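Local structure of chorismate synthase (Aquifex aeolicus, 1Q1L) at residues A278-G282 / S283-D287; K173-E176 / E177-D180; E38-N41 / H42-R46. The protein catalyses the last step of the shikimate pathway, the reduced-FMN-dependent anti-1,4-elimination of phosphate from 5-enolpyruvylshikimate-3-phosphate that yields chorismate. All coordinates share one frame; numbering follows the deposited sequence.

Contact 1. Residues A278-G282 / S283-D287; sequences ARRFG and SQVHD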
loop_
_atom_site.group_PDB
_atom_site.type_symbol
_atom_site.label_atom_id
_atom_site.label_comp_id
_atom_site.label_asym_id
_atom_site.label_seq_id
_atom_site.Cartn_x
_atom_site.Cartn_y
_atom_site.Cartn_z
ATOM N N ALA A 278 -10.725 21.893 23.088
ATOM C CA ALA A 278 -11.959 21.177 23.390
ATOM C C ALA A 278 -12.645 21.736 24.631
ATOM O O ALA A 278 -13.781 21.373 24.927
ATOM C CB ALA A 278 -11.666 19.690 23.584
ATOM N N ARG A 279 -11.954 22.615 25.352
ATOM C CA ARG A 279 -12.501 23.220 26.564
ATOM C C ARG A 279 -12.933 24.664 26.323
ATOM O O ARG A 279 -13.510 25.298 27.206
ATOM C CB ARG A 279 -11.458 23.208 27.681
ATOM C CG ARG A 279 -10.715 21.900 27.812
ATOM C CD ARG A 279 -9.680 21.946 28.925
ATOM N NE ARG A 279 -8.693 20.879 28.781
ATOM C CZ ARG A 279 -8.990 19.588 28.646
ATOM N NH1 ARG A 279 -10.256 19.188 28.635
ATOM N NH2 ARG A 279 -8.021 18.692 28.515
ATOM N N ARG A 280 -12.649 25.182 25.130
ATOM C CA ARG A 280 -12.993 26.558 24.799
ATOM C C ARG A 280 -14.252 26.683 23.957
ATOM O O ARG A 280 -14.780 25.693 23.458
ATOM C CB ARG A 280 -11.842 27.227 24.049
ATOM C CG ARG A 280 -10.553 27.380 24.840
ATOM C CD ARG A 280 -9.588 28.235 24.040
ATOM N NE ARG A 280 -8.320 28.470 24.719
ATOM C CZ ARG A 280 -7.384 29.294 24.259
ATOM N NH1 ARG A 280 -7.580 29.955 23.127
ATOM N NH2 ARG A 280 -6.252 29.456 24.930
ATOM N N PHE A 281 -14.723 27.916 23.804
ATOM C CA PHE A 281 -15.904 28.197 23.000
ATOM C C PHE A 281 -15.486 28.296 21.541
ATOM O O PHE A 281 -14.371 28.717 21.235
ATOM C CB PHE A 281 -16.546 29.520 23.435
ATOM C CG PHE A 281 -17.131 29.488 24.818
ATOM C CD1 PHE A 281 -18.178 28.626 25.123
ATOM C CD2 PHE A 281 -16.630 30.316 25.820
ATOM C CE1 PHE A 281 -18.724 28.587 26.411
ATOM C CE2 PHE A 281 -17.168 30.286 27.109
ATOM C CZ PHE A 281 -18.219 29.417 27.402
ATOM N N GLY A 282 -16.378 27.907 20.642
ATOM C CA GLY A 282 -16.060 27.971 19.228
ATOM C C GLY A 282 -15.442 29.297 18.818
ATOM O O GLY A 282 -14.477 29.327 18.055
ATOM N N SER A 283 -15.987 30.394 19.336
ATOM C CA SER A 283 -15.492 31.724 18.997
ATOM C C SER A 283 -14.074 31.998 19.492
ATOM O O SER A 283 -13.354 32.802 18.903
ATOM C CB SER A 283 -16.443 32.800 19.538
ATOM O OG SER A 283 -16.486 32.783 20.953
ATOM N N GLN A 284 -13.669 31.341 20.573
ATOM C CA GLN A 284 -12.324 31.551 21.096
ATOM C C GLN A 284 -11.317 30.557 20.527
ATOM O O GLN A 284 -10.167 30.503 20.963
ATOM C CB GLN A 284 -12.324 31.499 22.630
ATOM C CG GLN A 284 -13.431 30.670 23.251
ATOM C CD GLN A 284 -13.431 30.749 24.770
ATOM O OE1 GLN A 284 -13.354 31.837 25.345
ATOM N NE2 GLN A 284 -13.528 29.600 25.425
ATOM N N VAL A 285 -11.757 29.772 19.548
ATOM C CA VAL A 285 -10.889 28.800 18.900
ATOM C C VAL A 285 -10.764 29.171 17.428
ATOM O O VAL A 285 -9.671 29.163 16.866
ATOM C CB VAL A 285 -11.456 27.367 19.008
ATOM C CG1 VAL A 285 -10.607 26.405 18.182
ATOM C CG2 VAL A 285 -11.472 26.922 20.465
ATOM N N HIS A 286 -11.900 29.506 16.824
ATOM C CA HIS A 286 -11.982 29.880 15.416
ATOM C C HIS A 286 -10.888 30.836 14.965
ATOM O O HIS A 286 -10.672 31.880 15.577
ATOM C CB HIS A 286 -13.345 30.514 15.127
ATOM C CG HIS A 286 -13.487 31.031 13.729
ATOM N ND1 HIS A 286 -13.481 30.204 12.625
ATOM C CD2 HIS A 286 -13.623 32.292 13.255
ATOM C CE1 HIS A 286 -13.605 30.936 11.530
ATOM N NE2 HIS A 286 -13.693 32.205 11.885
ATOM N N ASP A 287 -10.197 30.474 13.889
ATOM C CA ASP A 287 -9.148 31.327 13.353
ATOM C C ASP A 287 -9.781 32.194 12.267
ATOM O O ASP A 287 -10.134 31.705 11.196
ATOM C CB ASP A 287 -8.006 30.488 12.766
ATOM C CG ASP A 287 -7.323 29.617 13.808
ATOM O OD1 ASP A 287 -6.932 30.147 14.875
ATOM O OD2 ASP A 287 -7.168 28.400 13.553
#

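Contact 2. Residues K173-E176 / E177-D180; sequences KEVE and ELKD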
loop_
_atom_site.group_PDB
_atom_site.type_symbol
_atom_site.label_atom_id
_atom_site.label_comp_id
_atom_site.label_asym_id
_atom_site.label_seq_id
_atom_site.Cartn_x
_atom_site.Cartn_y
_atom_site.Cartn_z
ATOM N N LYS A 173 8.286 20.783 35.433
ATOM C CA LYS A 173 8.737 22.129 35.098
ATOM C C LYS A 173 8.468 22.498 33.642
ATOM O O LYS A 173 8.975 21.853 32.721
ATOM C CB LYS A 173 10.231 22.276 35.398
ATOM C CG LYS A 173 10.736 23.697 35.222
ATOM C CD LYS A 173 12.164 23.857 35.714
ATOM C CE LYS A 173 12.608 25.305 35.595
ATOM N NZ LYS A 173 11.652 26.217 36.289
ATOM N N GLU A 174 7.681 23.549 33.442
ATOM C CA GLU A 174 7.325 23.997 32.104
ATOM C C GLU A 174 7.919 25.359 31.749
ATOM O O GLU A 174 8.299 26.135 32.630
ATOM C CB GLU A 174 5.804 24.079 31.972
ATOM C CG GLU A 174 5.051 22.963 32.670
ATOM C CD GLU A 174 3.581 22.931 32.291
ATOM O OE1 GLU A 174 3.278 22.550 31.143
ATOM O OE2 GLU A 174 2.731 23.291 33.133
ATOM N N VAL A 175 8.006 25.642 30.452
ATOM C CA VAL A 175 8.507 26.932 30.000
ATOM C C VAL A 175 7.285 27.841 30.057
ATOM O O VAL A 175 6.461 27.861 29.144
ATOM C CB VAL A 175 9.051 26.869 28.556
ATOM C CG1 VAL A 175 9.423 28.266 28.083
ATOM C CG2 VAL A 175 10.274 25.957 28.495
ATOM N N GLU A 176 7.176 28.589 31.149
ATOM C CA GLU A 176 6.045 29.478 31.380
ATOM C C GLU A 176 5.815 30.546 30.322
ATOM O O GLU A 176 4.676 30.926 30.065
ATOM C CB GLU A 176 6.186 30.123 32.758
ATOM C CG GLU A 176 6.332 29.103 33.883
ATOM C CD GLU A 176 5.133 28.171 33.998
ATOM O OE1 GLU A 176 5.182 27.245 34.834
ATOM O OE2 GLU A 176 4.140 28.363 33.263
ATOM N N GLU A 177 6.887 31.032 29.706
ATOM C CA GLU A 177 6.752 32.051 28.676
ATOM C C GLU A 177 5.931 31.575 27.482
ATOM O O GLU A 177 5.424 32.390 26.714
ATOM C CB GLU A 177 8.129 32.502 28.173
ATOM C CG GLU A 177 8.989 33.183 29.221
ATOM C CD GLU A 177 9.834 32.210 30.011
ATOM O OE1 GLU A 177 9.360 31.088 30.288
ATOM O OE2 GLU A 177 10.974 32.576 30.365
ATOM N N LEU A 178 5.786 30.262 27.329
ATOM C CA LEU A 178 5.054 29.718 26.184
ATOM C C LEU A 178 3.641 29.218 26.460
ATOM O O LEU A 178 3.060 28.524 25.626
ATOM C CB LEU A 178 5.869 28.590 25.545
ATOM C CG LEU A 178 7.315 28.957 25.200
ATOM C CD1 LEU A 178 8.041 27.743 24.623
ATOM C CD2 LEU A 178 7.321 30.107 24.212
ATOM N N LYS A 179 3.086 29.569 27.615
ATOM C CA LYS A 179 1.734 29.138 27.966
ATOM C C LYS A 179 0.699 29.783 27.040
ATOM O O LYS A 179 -0.322 29.179 26.723
ATOM C CB LYS A 179 1.428 29.496 29.424
ATOM C CG LYS A 179 2.385 28.889 30.445
ATOM C CD LYS A 179 1.750 27.732 31.208
ATOM C CE LYS A 179 1.792 26.432 30.424
ATOM N NZ LYS A 179 3.184 25.921 30.303
ATOM N N ASP A 180 0.957 31.018 26.624
ATOM C CA ASP A 180 0.062 31.729 25.711
ATOM C C ASP A 180 0.451 31.229 24.314
ATOM O O ASP A 180 1.571 31.451 23.866
ATOM C CB ASP A 180 0.297 33.239 25.834
ATOM C CG ASP A 180 -0.576 34.056 24.894
ATOM O OD1 ASP A 180 -0.608 35.294 25.053
ATOM O OD2 ASP A 180 -1.223 33.474 23.995
HETATM O O HOH W 1 5.360 25.482 28.479
#

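Contact 3. Residues E38-N41 / H42-R46; sequences EEIN and HELRR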
loop_
_atom_site.group_PDB
_atom_site.type_symbol
_atom_site.label_atom_id
_atom_site.label_comp_id
_atom_site.label_asym_id
_atom_site.label_seq_id
_atom_site.Cartn_x
_atom_site.Cartn_y
_atom_site.Cartn_z
ATOM N N GLU A 38 26.999 15.458 4.936
ATOM C CA GLU A 38 27.086 16.448 6.011
ATOM C C GLU A 38 25.708 16.931 6.453
ATOM O O GLU A 38 25.461 17.101 7.644
ATOM C CB GLU A 38 27.946 17.640 5.579
ATOM C CG GLU A 38 27.883 18.848 6.521
ATOM C CD GLU A 38 27.974 18.472 7.997
ATOM O OE1 GLU A 38 28.834 17.636 8.359
ATOM O OE2 GLU A 38 27.191 19.020 8.801
ATOM N N GLU A 39 24.816 17.159 5.493
ATOM C CA GLU A 39 23.461 17.599 5.810
ATOM C C GLU A 39 22.773 16.530 6.652
ATOM O O GLU A 39 22.046 16.835 7.600
ATOM C CB GLU A 39 22.666 17.830 4.527
ATOM C CG GLU A 39 23.071 19.077 3.766
ATOM C CD GLU A 39 22.507 19.114 2.360
ATOM O OE1 GLU A 39 22.105 20.211 1.915
ATOM O OE2 GLU A 39 22.479 18.052 1.697
ATOM N N ILE A 40 23.009 15.272 6.305
ATOM C CA ILE A 40 22.408 14.170 7.037
ATOM C C ILE A 40 23.066 14.056 8.405
ATOM O O ILE A 40 22.382 13.948 9.425
ATOM C CB ILE A 40 22.564 12.842 6.271
ATOM C CG1 ILE A 40 21.825 12.942 4.929
ATOM C CG2 ILE A 40 22.027 11.689 7.111
ATOM C CD1 ILE A 40 21.877 11.674 4.085
ATOM N N ASN A 41 24.394 14.097 8.424
ATOM C CA ASN A 41 25.131 14.004 9.675
ATOM C C ASN A 41 24.741 15.120 10.639
ATOM O O ASN A 41 24.655 14.905 11.848
ATOM C CB ASN A 41 26.639 14.048 9.409
ATOM C CG ASN A 41 27.117 12.877 8.566
ATOM O OD1 ASN A 41 26.544 11.788 8.616
ATOM N ND2 ASN A 41 28.183 13.091 7.804
ATOM N N HIS A 42 24.496 16.313 10.114
ATOM C CA HIS A 42 24.112 17.418 10.983
ATOM C C HIS A 42 22.881 17.056 11.814
ATOM O O HIS A 42 22.827 17.346 13.009
ATOM C CB HIS A 42 23.810 18.677 10.180
ATOM C CG HIS A 42 23.520 19.868 11.039
ATOM N ND1 HIS A 42 22.651 20.869 10.664
ATOM C CD2 HIS A 42 23.981 20.213 12.266
ATOM C CE1 HIS A 42 22.587 21.776 11.621
ATOM N NE2 HIS A 42 23.384 21.402 12.603
ATOM N N GLU A 43 21.891 16.426 11.185
ATOM C CA GLU A 43 20.681 16.041 11.906
ATOM C C GLU A 43 20.979 14.916 12.896
ATOM O O GLU A 43 20.448 14.897 14.006
ATOM C CB GLU A 43 19.580 15.604 10.933
ATOM C CG GLU A 43 19.032 16.717 10.056
ATOM C CD GLU A 43 18.456 17.877 10.853
ATOM O OE1 GLU A 43 17.817 17.629 11.897
ATOM O OE2 GLU A 43 18.626 19.040 10.429
ATOM N N LEU A 44 21.827 13.973 12.496
ATOM C CA LEU A 44 22.178 12.875 13.384
ATOM C C LEU A 44 22.863 13.418 14.638
ATOM O O LEU A 44 22.676 12.891 15.735
ATOM C CB LEU A 44 23.097 11.877 12.668
ATOM C CG LEU A 44 22.428 11.117 11.517
ATOM C CD1 LEU A 44 23.433 10.179 10.854
ATOM C CD2 LEU A 44 21.228 10.335 12.052
ATOM N N ARG A 45 23.641 14.483 14.472
ATOM C CA ARG A 45 24.343 15.092 15.599
ATOM C C ARG A 45 23.385 15.776 16.579
ATOM O O ARG A 45 23.592 15.732 17.789
ATOM C CB ARG A 45 25.390 16.098 15.100
ATOM C CG ARG A 45 26.607 15.446 14.456
ATOM C CD ARG A 45 27.796 16.402 14.402
ATOM N NE ARG A 45 27.541 17.569 13.563
ATOM C CZ ARG A 45 27.617 17.575 12.234
ATOM N NH1 ARG A 45 27.950 16.472 11.576
ATOM N NH2 ARG A 45 27.351 18.687 11.563
ATOM N N ARG A 46 22.336 16.405 16.056
ATOM C CA ARG A 46 21.362 17.071 16.908
ATOM C C ARG A 46 20.623 16.053 17.770
ATOM O O ARG A 46 20.354 16.309 18.943
ATOM C CB ARG A 46 20.360 17.861 16.065
ATOM C CG ARG A 46 20.969 19.023 15.288
ATOM C CD ARG A 46 19.915 19.726 14.444
ATOM N NE ARG A 46 18.857 20.311 15.268
ATOM C CZ ARG A 46 17.556 20.163 15.031
ATOM N NH1 ARG A 46 17.145 19.441 13.993
ATOM N NH2 ARG A 46 16.664 20.740 15.827
HETATM O O HOH W 2 20.658 19.166 7.803
#

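Contact 1. Residues A278-G282 / S283-D287
Phe-281 and Gln-284 close the first of two overlapping beta turns in the loop that joins strand 266-271 to strand 289-292. Gln-284 N donates to Phe-281 O at 2.8 Å. Gly-282, which starts the second turn, has the busier carbonyl. Gly-282 O accepts from Val-285 N at 3.1 Å and from His-286 N at 2.9 Å, the latter in a somewhat straighter bond (168° at the hydrogen, against 155°). Two amides thus grip one oxygen and wind the chain through about one helical turn.

The side chains fold back over this corner. Gln-284 lays its CG 3.3 Å from Phe-281 CB, so that the aliphatic part of the glutamine covers the root of the phenylalanine. Val-285 has CG1 anti to its backbone N (chi1 173°), which leaves Val-285 CG2 to meet Arg-280 CB at 3.6 Å. Farther along, the extended Arg-280 chain brings Arg-280 NH1 to 3.4 Å from Gln-284 O, a weak hydrogen bond with the carbonyl oxygen at the guanidinium edge.

A second subunit meets this surface loop: its Glu-225 accepts from Ser-283 N and packs on Phe-281, while its Pro-325 lies against Val-285. Within the chain, Val-285 O accepts from the side-chain amide of Asn-303.

Contact 2. Residues K173-E176 / E177-D180
Lys-179 curls back over a single 3-10 turn that follows strand 173-174, and its ammonium group ends up beside Glu-174 and Glu-176. The turn is set by two backbone bonds of the i to i+3 kind, Leu-178 N to Val-175 O at 3.1 Å and Lys-179 N to Glu-176 O.

From its root, the lysine runs alongside Glu-176. Lys-179 CB faces Glu-176 O, and Lys-179 CG comes closer to that same oxygen, at 3.1 Å. Lys-179 CD then passes Glu-176 OE2 at 3.2 Å, so the carboxylate lies against the methylenes before it meets the charge. The Lys-179 chain bends at three torsions in a row (chi2 -106°, chi3 81°, chi4 69°), which turns CE back and carries NZ across toward Glu-174. There the two side chains cross at about a right angle. Lys-179 NZ stands 3.5 Å from Glu-174 OE1, a weakly hydrogen-bonded salt bridge, and Lys-179 NZ is 4.0 Å from Glu-176 OE2, a long one. The closest polar partner of Lys-179 NZ here is a water oxygen at 2.9 Å. That water in turn donates to Val-175 O and so ties the lysine tip to the turn.

On another side of the turn, Val-175 and Leu-178 run alongside each other in the same direction, with Val-175 CG1 3.6 Å from Leu-178 CG. This apolar pair is buried: Phe-206 covers Val-175, and Leu-178 rests on Phe-166 and Val-168 of strand 162-170.

One ammonium shared by two carboxylates and a water, on an exposed lysine, is consistent with a loose salt-bridge network that probably balances the local negative charge more than it locks any single geometry.

Contact 3. Residues E38-N41 / H42-R46
Glu-38, Ile-40 and Asn-41 pass their carbonyls to the amides four residues on, as an alpha-helix should: His-42 N to Glu-38 O at 2.8 Å, Leu-44 N to Ile-40 O, and Arg-45 N to Asn-41 O at 2.8 Å.

Along one side of this helix, residues 37-48, a salt bridge spans seven positions. Arg-45 NH2 donates to Glu-38 OE2 at 2.8 Å in a nearly straight bond (166°) that uses the syn lone pair of the carboxylate and lies in the guanidinium plane. The two planar groups are nevertheless turned 33° apart. Glu-38 gets there with CG anti to its backbone N and a bend at chi2 (44°), while Arg-45 bends at chi3. The Arg-45 guanidinium folds down on the helix, with His-42 CA 3.5 Å above its plane, off toward the rim, and Arg-45 NH1 3.5 Å from Asn-41 CB. With an alanine at Arg-45, Glu-38 would probably lose its charged mate and be left to turn, and Asn-41 CB would lose this cover.

On a different side of the helix, Arg-46 NH1 meets the syn lone pair of Glu-43 OE1 at 2.9 Å. Glu-43 has a second cation in Lys-153, and Arg-46 pairs further with Glu-364 and Glu-198.

Ile-40 and Leu-44 form the buried side, in apolar contact at 4.3 Å between Ile-40 CG2 and Leu-44 CD1. Ile-40 touches Ala-147 and Val-151 of helix 142-157; both rest on Ala-64 of strand 64-68, while on strand 80-85 Ile-40 meets Leu-82 and Leu-44 meets Ile-84.

Contacts 1 and 2 are near neighbours in the chain's fold, with centres 21 Å apart and nearest atoms about 6 Å apart, though they do not touch. A weak, long ion pair links them across subunits: Arg-279 of contact 1 with Glu-174 of the second subunit. Contact 3 stands apart, its centre 29 Å from that of contact 2 and 40 Å from that of contact 1, on the opposite side of the chain's centre from the latter. It lies next to a probable NADP(+)-binding residue, Arg-47, the next residue along the same helix, whose side chain is about 5 Å from that of Leu-44. The Pro-325 of the second subunit that packs on contact 1 probably takes part in FMN binding.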